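Thiol:disulfide interchange protein (Proteus mirabilis, PDB 4OD7) probably acts as a periplasmic dithiol oxidase of the DsbA subfamily, introducing disulfide bonds into folding proteins. Local coordinates at residues Pro91-Gly96 and Asp107-Thr112. The protein carries 1 engineered substitution. Numbering follows the deposited sequence.
Sequences PALFKG and DDIRTT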
loop_
_atom_site.group_PDB
_atom_site.type_symbol
_atom_site.label_atom_id
_atom_site.label_comp_id
_atom_site.label_asym_id
_atom_site.label_seq_id
_atom_site.Cartn_x
_atom_site.Cartn_y
_atom_site.Cartn_z
ATOM N N PRO A 91 -1.261 -7.709 9.158
ATOM C CA PRO A 91 -2.581 -8.201 9.534
ATOM C C PRO A 91 -3.097 -7.658 10.873
ATOM O O PRO A 91 -4.282 -7.323 11.014
ATOM C CB PRO A 91 -2.364 -9.703 9.571
ATOM C CG PRO A 91 -1.238 -9.947 8.675
ATOM C CD PRO A 91 -0.348 -8.825 8.865
ATOM N N ALA A 92 -2.190 -7.526 11.844
ATOM C CA ALA A 92 -2.560 -7.049 13.209
ATOM C C ALA A 92 -2.960 -5.568 13.253
ATOM O O ALA A 92 -3.808 -5.156 14.059
ATOM C CB ALA A 92 -1.385 -7.299 14.223
ATOM N N LEU A 93 -2.360 -4.778 12.378
ATOM C CA LEU A 93 -2.645 -3.373 12.323
ATOM C C LEU A 93 -3.988 -3.167 11.659
ATOM O O LEU A 93 -4.779 -2.370 12.108
ATOM C CB LEU A 93 -1.553 -2.659 11.567
ATOM C CG LEU A 93 -0.195 -2.561 12.286
ATOM C CD1 LEU A 93 0.776 -2.033 11.318
ATOM C CD2 LEU A 93 -0.194 -1.711 13.538
ATOM N N PHE A 94 -4.239 -3.882 10.583
ATOM C CA PHE A 94 -5.579 -3.836 9.984
ATOM C C PHE A 94 -6.630 -4.282 11.005
ATOM O O PHE A 94 -7.618 -3.620 11.211
ATOM C CB PHE A 94 -5.687 -4.738 8.749
ATOM C CG PHE A 94 -5.270 -4.090 7.469
ATOM C CD1 PHE A 94 -5.952 -3.016 6.957
ATOM C CD2 PHE A 94 -4.196 -4.592 6.758
ATOM C CE1 PHE A 94 -5.548 -2.433 5.754
ATOM C CE2 PHE A 94 -3.794 -4.019 5.559
ATOM C CZ PHE A 94 -4.474 -2.940 5.057
ATOM N N LYS A 95 -6.369 -5.392 11.667
ATOM C CA LYS A 95 -7.296 -5.928 12.648
ATOM C C LYS A 95 -7.558 -4.942 13.781
ATOM O O LYS A 95 -8.706 -4.699 14.143
ATOM C CB LYS A 95 -6.774 -7.260 13.181
ATOM C CG LYS A 95 -7.588 -7.806 14.295
ATOM C CD LYS A 95 -7.013 -9.034 14.916
ATOM C CE LYS A 95 -7.774 -9.291 16.209
ATOM N NZ LYS A 95 -9.235 -9.398 15.997
ATOM N N GLY A 96 -6.499 -4.361 14.324
ATOM C CA GLY A 96 -6.651 -3.485 15.452
ATOM C C GLY A 96 -7.363 -2.219 15.083
ATOM O O GLY A 96 -8.051 -1.659 15.879
ATOM N N ASP A 107 0.517 4.359 21.955
ATOM C CA ASP A 107 0.982 3.256 22.783
ATOM C C ASP A 107 0.388 1.945 22.283
ATOM O O ASP A 107 1.032 0.909 22.313
ATOM C CB ASP A 107 0.642 3.452 24.262
ATOM C CG ASP A 107 1.217 2.314 25.156
ATOM O OD1 ASP A 107 2.451 2.147 25.132
ATOM O OD2 ASP A 107 0.471 1.580 25.840
ATOM N N ASP A 108 -0.844 1.976 21.831
ATOM C CA ASP A 108 -1.467 0.793 21.268
ATOM C C ASP A 108 -0.786 0.297 19.989
ATOM O O ASP A 108 -0.727 -0.888 19.708
ATOM C CB ASP A 108 -2.924 1.071 20.991
ATOM C CG ASP A 108 -3.707 1.283 22.240
ATOM O OD1 ASP A 108 -3.322 0.772 23.315
ATOM O OD2 ASP A 108 -4.743 1.931 22.128
ATOM N N ILE A 109 -0.320 1.218 19.169
ATOM C CA ILE A 109 0.461 0.831 18.002
ATOM C C ILE A 109 1.695 0.074 18.473
ATOM O O ILE A 109 1.969 -1.028 18.016
ATOM C CB ILE A 109 0.857 2.026 17.158
ATOM C CG1 ILE A 109 -0.398 2.810 16.774
ATOM C CG2 ILE A 109 1.578 1.550 15.921
ATOM C CD1 ILE A 109 -0.166 4.043 15.945
ATOM N N ARG A 110 2.419 0.652 19.419
ATOM C CA ARG A 110 3.565 -0.006 20.038
ATOM C C ARG A 110 3.237 -1.399 20.593
ATOM O O ARG A 110 3.947 -2.371 20.296
ATOM C CB ARG A 110 4.117 0.888 21.133
ATOM C CG ARG A 110 5.330 0.349 21.833
ATOM C CD ARG A 110 5.886 1.367 22.756
ATOM N NE ARG A 110 7.091 0.887 23.411
ATOM C CZ ARG A 110 7.088 0.176 24.535
ATOM N NH1 ARG A 110 5.942 -0.195 25.086
ATOM N NH2 ARG A 110 8.233 -0.199 25.093
ATOM N N THR A 111 2.148 -1.513 21.349
ATOM C CA THR A 111 1.731 -2.814 21.900
ATOM C C THR A 111 1.481 -3.801 20.791
ATOM O O THR A 111 1.802 -4.952 20.937
ATOM C CB THR A 111 0.457 -2.733 22.751
ATOM O OG1 THR A 111 0.710 -1.920 23.904
ATOM C CG2 THR A 111 0.053 -4.092 23.197
ATOM N N THR A 112 0.897 -3.344 19.686
ATOM C CA THR A 112 0.633 -4.196 18.525
ATOM C C THR A 112 1.890 -4.822 17.910
ATOM O O THR A 112 1.938 -6.019 17.656
ATOM C CB THR A 112 -0.088 -3.373 17.419
ATOM O OG1 THR A 112 -1.265 -2.772 17.965
ATOM C CG2 THR A 112 -0.456 -4.242 16.204
#
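Thr-112 lays its methyl carbon CG2 against Leu-93 and Ala-92, joining helices 86-99 and 106-115 of the helical domain that DsbA proteins carry inserted in their thioredoxin fold. The short segments run roughly antiparallel, at 140° between their N-to-C directions, and their axes come no closer than 10.5 Å. With 146 Å² buried in total and no hydrogen bond across the interface, this is a small apolar contact between neighbouring helices.

Thr-112 has the largest share of that surface, followed by Leu-93 and Ala-92. Its CG2 reaches Leu-93 CD2 at 3.7 Å and Ala-92 CB at 3.8 Å, so one methyl bridges two successive residues of the facing helix. Ala-92 points its CB toward segment 107-112; its CA lies 6.8 Å from Thr-112 CA, the shortest such spacing between the segments. The first bond of the Leu-93 side chain points neither toward segment 107-112 nor away from it, and branch CD2 is what reaches across to meet the threonine obliquely. The same branch makes a looser contact with Ile-109, where CD2 and CG2 are 4.4 Å apart. Met-73 of helix 70-83 touches both buried side chains, Leu-93 and Ile-109, while Phe-30 also packs on Leu-93.

The rotation of Thr-112 separates its two branches: CG2 stands anti to the backbone N and faces helix 86-99, whereas OG1, beside that N (chi1 -55°), turns back along its own helix. There Asp-108 O accepts two bonds, from Thr-112 N and Thr-112 OG1, which approach from opposite faces of the carbonyl plane. The hydroxyl bond, OG1 to Asp-108 O, is short at 2.6 Å, with OG1 tilted 27° from that plane.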